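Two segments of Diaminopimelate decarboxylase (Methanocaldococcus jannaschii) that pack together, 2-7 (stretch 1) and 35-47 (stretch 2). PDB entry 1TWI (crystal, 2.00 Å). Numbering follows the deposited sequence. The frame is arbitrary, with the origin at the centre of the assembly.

Stretch 1 (2-7) LGNDTV
Stretch 2 35-47: MSEEQIKINYNRY

The strongest link between the stretches is a salt bridge from D5 to R46. D5 OD2 lies 2.9 Å from R46 NH2 and 3.0 Å from R46 NH1, and both nitrogens donate to this one oxygen with N-H...O angles of 132°. The carboxylate oxygen sits at the edge of the guanidinium, near its plane, so a single acceptor is forked between two donors, which accounts for the bent angles. R46 reaches it extended, with chi1 m (-84°), chi2 and chi3 t and chi4 at 154°; D5 uses chi1 m (-53°) and chi2 -62°.

At the other end of the contact, T6 OG1 donates to S36 OG at 3.0 Å. S36 is the N-cap of the helix, and the same OG accepts from Q39 N at 3.0 Å and 161°, a nearly straight capping bond. The T6 hydroxyl thus joins stretch 1 to the helix start, with T6 at chi1 p (69°) and S36 at chi1 t (169°).

Between these anchors, Q39 (chi1 t, chi2 p, chi3 -111°) leaves its CA sideways, but its end comes nearer to stretch 1. Its amide is probably turned over in the model: as deposited, NE2 lies 2.7 Å from D5 N, and OE1 lies 2.9 Å from D5 OD2. Water 1 adds an indirect link, lying 2.9 Å from G3 O and 2.7 Å from N43 OD1, within hydrogen-bonding reach of both acceptors.

The backbones differ in character. Stretch 1 has no regular helix or strand through its contacting residues; N4 to V7 forms a type I turn, with phi/psi of -74/-13° at D5 and -118/14° at T6, directing both CA-to-CB bonds toward stretch 2. G3, at 88/-18°, has a conformation that calls for glycine, since a CB would jam against the preceding carbonyl O. Stretch 2 leaves a strand at 35-36 and enters a helix from 37 onward, with phi near -63° and psi near -41°; bonds such as I42 N to E38 O and N43 N to Q39 O, both 2.8 Å, hold its turns. The register is set by T6 and Q39, whose CA atoms are 6.2 Å apart.

Apolar packing is modest, within 298 Å² buried over both sides. T6 CG2 lies 3.9 Å from I42 CD1 and 3.9 Å from E38 CG. I42 (chi1 m, chi2 t) also brings CG2 to 3.9 Å from D5 OD2. E38 starts toward stretch 1, but its end leads away, leaving its aliphatic portion to meet the threonine methyl.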

ATOM      1  N   LEU A   2      -9.817  25.960  -2.485  1.00 21.05           N
ATOM      2  CA  LEU A   2     -11.133  25.355  -2.851  1.00 17.79           C
ATOM      3  C   LEU A   2     -11.297  24.047  -2.074  1.00 16.74           C
ATOM      4  O   LEU A   2     -10.461  23.153  -2.242  1.00 14.98           O
ATOM      5  CB  LEU A   2     -11.185  24.978  -4.338  1.00 18.91           C
ATOM      6  CG  LEU A   2     -12.480  25.052  -5.177  1.00 23.14           C
ATOM      7  CD1 LEU A   2     -12.349  24.059  -6.386  1.00 20.25           C
ATOM      8  CD2 LEU A   2     -13.756  24.797  -4.371  1.00 22.80           C
ATOM      9  N   GLY A   3     -12.380  23.942  -1.306  1.00 15.23           N
ATOM     10  CA  GLY A   3     -12.675  22.764  -0.504  1.00 15.54           C
ATOM     11  C   GLY A   3     -12.050  22.791   0.901  1.00 14.55           C
ATOM     12  O   GLY A   3     -12.497  22.068   1.806  1.00 11.73           O
ATOM     13  N   ASN A   4     -11.045  23.643   1.117  1.00 12.91           N
ATOM     14  CA  ASN A   4     -10.368  23.648   2.442  1.00 13.47           C
ATOM     15  C   ASN A   4     -10.918  24.849   3.179  1.00 12.77           C
ATOM     16  O   ASN A   4     -10.315  25.930   3.275  1.00 14.22           O
ATOM     17  CB  ASN A   4      -8.872  23.707   2.217  1.00 12.06           C
ATOM     18  CG  ASN A   4      -8.402  22.558   1.307  1.00 14.68           C
ATOM     19  OD1 ASN A   4      -8.411  21.352   1.723  1.00 14.13           O
ATOM     20  ND2 ASN A   4      -8.023  22.893   0.080  1.00  8.96           N
ATOM     21  N   ASP A   5     -12.117  24.651   3.677  1.00 12.03           N
ATOM     22  CA  ASP A   5     -12.857  25.755   4.291  1.00 13.74           C
ATOM     23  C   ASP A   5     -12.439  26.248   5.652  1.00 14.44           C
ATOM     24  O   ASP A   5     -12.879  27.338   6.093  1.00 13.40           O
ATOM     25  CB  ASP A   5     -14.349  25.379   4.331  1.00 13.53           C
ATOM     26  CG  ASP A   5     -14.872  24.973   2.962  1.00 17.26           C
ATOM     27  OD1 ASP A   5     -14.841  25.859   2.050  1.00 16.27           O
ATOM     28  OD2 ASP A   5     -15.292  23.781   2.812  1.00 14.28           O
ATOM     29  N   THR A   6     -11.595  25.477   6.333  1.00 12.99           N
ATOM     30  CA  THR A   6     -11.249  25.861   7.683  1.00 13.26           C
ATOM     31  C   THR A   6      -9.805  26.163   7.900  1.00 13.43           C
ATOM     32  O   THR A   6      -9.368  26.252   9.069  1.00 14.66           O
ATOM     33  CB  THR A   6     -11.670  24.754   8.670  1.00 12.84           C
ATOM     34  OG1 THR A   6     -10.825  23.601   8.465  1.00 15.90           O
ATOM     35  CG2 THR A   6     -13.137  24.348   8.429  1.00 12.61           C
ATOM     36  N   VAL A   7      -9.051  26.341   6.822  1.00 12.26           N
ATOM     37  CA  VAL A   7      -7.635  26.637   6.963  1.00 12.36           C
ATOM     38  C   VAL A   7      -7.363  28.035   6.508  1.00 14.21           C
ATOM     39  O   VAL A   7      -8.162  28.609   5.777  1.00 14.01           O
ATOM     40  CB  VAL A   7      -6.731  25.665   6.150  1.00 14.30           C
ATOM     41  CG1 VAL A   7      -7.077  24.190   6.533  1.00 10.63           C
ATOM     42  CG2 VAL A   7      -6.904  25.892   4.640  1.00 14.52           C
ATOM     43  N   MET A  35      -6.773  16.182  11.255  1.00  9.88           N
ATOM     44  CA  MET A  35      -8.102  16.052  10.703  1.00  9.57           C
ATOM     45  C   MET A  35      -8.910  17.176  11.283  1.00  8.70           C
ATOM     46  O   MET A  35      -8.956  17.306  12.513  1.00  8.80           O
ATOM     47  CB  MET A  35      -8.729  14.706  11.127  1.00 12.03           C
ATOM     48  CG  MET A  35      -8.043  13.492  10.430  1.00 13.63           C
ATOM     49  SD  MET A  35      -8.287  13.493   8.579  1.00 14.16           S
ATOM     50  CE  MET A  35      -9.976  13.117   8.438  1.00 12.33           C
ATOM     51  N   SER A  36      -9.570  17.963  10.425  1.00  8.93           N
ATOM     52  CA  SER A  36     -10.410  19.102  10.897  1.00  9.88           C
ATOM     53  C   SER A  36     -11.835  18.610  11.174  1.00 11.96           C
ATOM     54  O   SER A  36     -12.575  18.179  10.251  1.00 11.15           O
ATOM     55  CB  SER A  36     -10.475  20.222   9.829  1.00  9.43           C
ATOM     56  OG  SER A  36     -11.476  21.175  10.186  1.00 11.01           O
ATOM     57  N   GLU A  37     -12.236  18.669  12.441  1.00 11.36           N
ATOM     58  CA  GLU A  37     -13.568  18.229  12.799  1.00 10.70           C
ATOM     59  C   GLU A  37     -14.600  19.123  12.128  1.00 11.42           C
ATOM     60  O   GLU A  37     -15.606  18.636  11.621  1.00 11.49           O
ATOM     61  CB  GLU A  37     -13.752  18.294  14.321  1.00 12.13           C
ATOM     62  CG  GLU A  37     -15.184  17.967  14.778  1.00 14.15           C
ATOM     63  CD  GLU A  37     -15.242  17.971  16.295  1.00 18.15           C
ATOM     64  OE1 GLU A  37     -15.102  16.901  16.902  1.00 19.12           O
ATOM     65  OE2 GLU A  37     -15.368  19.045  16.896  1.00 20.40           O
ATOM     66  N   GLU A  38     -14.376  20.436  12.126  1.00 10.76           N
ATOM     67  CA  GLU A  38     -15.363  21.326  11.481  1.00 12.54           C
ATOM     68  C   GLU A  38     -15.442  21.067   9.955  1.00 11.45           C
ATOM     69  O   GLU A  38     -16.515  21.146   9.366  1.00 12.09           O
ATOM     70  CB  GLU A  38     -14.987  22.805  11.760  1.00 14.70           C
ATOM     71  CG  GLU A  38     -15.895  23.877  11.124  1.00 19.35           C
ATOM     72  CD  GLU A  38     -17.350  23.883  11.629  1.00 23.68           C
ATOM     73  OE1 GLU A  38     -17.656  23.346  12.728  1.00 23.02           O
ATOM     74  OE2 GLU A  38     -18.195  24.463  10.903  1.00 26.89           O
ATOM     75  N   GLN A  39     -14.322  20.808   9.292  1.00 10.93           N
ATOM     76  CA  GLN A  39     -14.433  20.542   7.861  1.00 10.62           C
ATOM     77  C   GLN A  39     -15.328  19.276   7.602  1.00 11.73           C
ATOM     78  O   GLN A  39     -16.085  19.221   6.613  1.00 11.81           O
ATOM     79  CB  GLN A  39     -13.037  20.300   7.235  1.00 10.78           C
ATOM     80  CG  GLN A  39     -13.118  20.115   5.723  1.00  8.93           C
ATOM     81  CD  GLN A  39     -13.620  21.399   5.049  1.00  8.80           C
ATOM     82  OE1 GLN A  39     -14.750  21.465   4.503  1.00 13.40           O
ATOM     83  NE2 GLN A  39     -12.813  22.436   5.132  1.00  7.25           N
ATOM     84  N   ILE A  40     -15.200  18.238   8.445  1.00  9.45           N
ATOM     85  CA  ILE A  40     -16.040  17.052   8.271  1.00 10.10           C
ATOM     86  C   ILE A  40     -17.509  17.445   8.480  1.00 11.70           C
ATOM     87  O   ILE A  40     -18.404  16.996   7.717  1.00 10.59           O
ATOM     88  CB  ILE A  40     -15.655  15.894   9.259  1.00 10.93           C
ATOM     89  CG1 ILE A  40     -14.242  15.388   8.933  1.00  8.58           C
ATOM     90  CG2 ILE A  40     -16.667  14.716   9.130  1.00  9.71           C
ATOM     91  CD1 ILE A  40     -13.663  14.374   9.926  1.00  8.76           C
ATOM     92  N   LYS A  41     -17.790  18.269   9.491  1.00 10.76           N
ATOM     93  CA  LYS A  41     -19.190  18.688   9.706  1.00 13.45           C
ATOM     94  C   LYS A  41     -19.681  19.478   8.512  1.00 11.50           C
ATOM     95  O   LYS A  41     -20.842  19.317   8.082  1.00 11.81           O
ATOM     96  CB  LYS A  41     -19.347  19.581  10.955  1.00 14.97           C
ATOM     97  CG  LYS A  41     -18.975  18.866  12.294  1.00 19.29           C
ATOM     98  CD  LYS A  41     -19.298  19.845  13.467  1.00 23.91           C
ATOM     99  CE  LYS A  41     -18.501  19.501  14.678  1.00 27.63           C
ATOM    100  NZ  LYS A  41     -18.842  18.137  15.163  1.00 30.50           N
ATOM    101  N   ILE A  42     -18.827  20.328   7.979  1.00 12.66           N
ATOM    102  CA  ILE A  42     -19.241  21.098   6.770  1.00 12.25           C
ATOM    103  C   ILE A  42     -19.529  20.171   5.580  1.00 12.90           C
ATOM    104  O   ILE A  42     -20.564  20.312   4.884  1.00 10.41           O
ATOM    105  CB  ILE A  42     -18.132  22.088   6.350  1.00 11.98           C
ATOM    106  CG1 ILE A  42     -18.131  23.249   7.367  1.00 11.39           C
ATOM    107  CG2 ILE A  42     -18.352  22.529   4.839  1.00 11.16           C
ATOM    108  CD1 ILE A  42     -16.889  24.137   7.328  1.00 18.71           C
ATOM    109  N   ASN A  43     -18.633  19.207   5.345  1.00 12.25           N
ATOM    110  CA  ASN A  43     -18.848  18.314   4.191  1.00 11.89           C
ATOM    111  C   ASN A  43     -20.139  17.499   4.358  1.00 11.36           C
ATOM    112  O   ASN A  43     -20.899  17.313   3.405  1.00 11.60           O
ATOM    113  CB  ASN A  43     -17.620  17.371   4.009  1.00 11.03           C
ATOM    114  CG  ASN A  43     -16.353  18.129   3.600  1.00 11.96           C
ATOM    115  OD1 ASN A  43     -16.424  19.302   3.193  1.00 12.43           O
ATOM    116  ND2 ASN A  43     -15.184  17.474   3.703  1.00 10.37           N
ATOM    117  N   TYR A  44     -20.378  17.009   5.579  1.00 11.14           N
ATOM    118  CA  TYR A  44     -21.549  16.218   5.858  1.00 10.83           C
ATOM    119  C   TYR A  44     -22.803  17.084   5.700  1.00 12.03           C
ATOM    120  O   TYR A  44     -23.790  16.674   5.094  1.00 11.99           O
ATOM    121  CB  TYR A  44     -21.517  15.688   7.304  1.00 11.35           C
ATOM    122  CG  TYR A  44     -22.723  14.843   7.627  1.00 12.65           C
ATOM    123  CD1 TYR A  44     -22.909  13.607   7.009  1.00 13.73           C
ATOM    124  CD2 TYR A  44     -23.696  15.295   8.499  1.00 14.47           C
ATOM    125  CE1 TYR A  44     -24.055  12.841   7.257  1.00 14.95           C
ATOM    126  CE2 TYR A  44     -24.841  14.547   8.760  1.00 14.53           C
ATOM    127  CZ  TYR A  44     -25.009  13.319   8.137  1.00 16.61           C
ATOM    128  OH  TYR A  44     -26.133  12.564   8.414  1.00 16.74           O
ATOM    129  N   ASN A  45     -22.774  18.271   6.289  1.00 12.94           N
ATOM    130  CA  ASN A  45     -23.927  19.175   6.208  1.00 13.51           C
ATOM    131  C   ASN A  45     -24.230  19.571   4.744  1.00 12.18           C
ATOM    132  O   ASN A  45     -25.381  19.854   4.441  1.00 12.49           O
ATOM    133  CB  ASN A  45     -23.689  20.441   6.998  1.00 17.52           C
ATOM    134  CG  ASN A  45     -23.703  20.202   8.523  1.00 23.50           C
ATOM    135  OD1 ASN A  45     -24.229  19.174   9.016  1.00 27.19           O
ATOM    136  ND2 ASN A  45     -23.147  21.164   9.269  1.00 25.27           N
ATOM    137  N   ARG A  46     -23.217  19.626   3.869  1.00 11.12           N
ATOM    138  CA  ARG A  46     -23.488  19.938   2.475  1.00 12.94           C
ATOM    139  C   ARG A  46     -24.381  18.845   1.839  1.00 13.79           C
ATOM    140  O   ARG A  46     -25.276  19.123   0.975  1.00 13.37           O
ATOM    141  CB  ARG A  46     -22.176  20.085   1.692  1.00 13.73           C
ATOM    142  CG  ARG A  46     -21.590  21.509   1.828  1.00 13.68           C
ATOM    143  CD  ARG A  46     -20.174  21.620   1.230  1.00 14.38           C
ATOM    144  NE  ARG A  46     -19.642  22.966   1.440  1.00 12.70           N
ATOM    145  CZ  ARG A  46     -18.342  23.267   1.500  1.00 14.17           C
ATOM    146  NH1 ARG A  46     -17.430  22.321   1.357  1.00 11.33           N
ATOM    147  NH2 ARG A  46     -17.948  24.524   1.769  1.00 12.53           N
ATOM    148  N   TYR A  47     -24.108  17.592   2.201  1.00 11.28           N
ATOM    149  CA  TYR A  47     -24.969  16.528   1.713  1.00 11.01           C
ATOM    150  C   TYR A  47     -26.373  16.633   2.267  1.00 12.33           C
ATOM    151  O   TYR A  47     -27.385  16.517   1.520  1.00 11.52           O
ATOM    152  CB  TYR A  47     -24.400  15.160   2.100  1.00 12.23           C
ATOM    153  CG  TYR A  47     -23.475  14.619   1.019  1.00 11.24           C
ATOM    154  CD1 TYR A  47     -24.001  14.020  -0.142  1.00 12.38           C
ATOM    155  CD2 TYR A  47     -22.100  14.679   1.168  1.00 11.89           C
ATOM    156  CE1 TYR A  47     -23.134  13.489  -1.135  1.00 11.84           C
ATOM    157  CE2 TYR A  47     -21.230  14.165   0.193  1.00  8.93           C
ATOM    158  CZ  TYR A  47     -21.767  13.582  -0.942  1.00 12.53           C
ATOM    159  OH  TYR A  47     -20.920  13.110  -1.883  1.00 12.46           O
TER
HETATM  160  O   HOH W   1     -14.830  20.468   1.378  1.00 16.00           O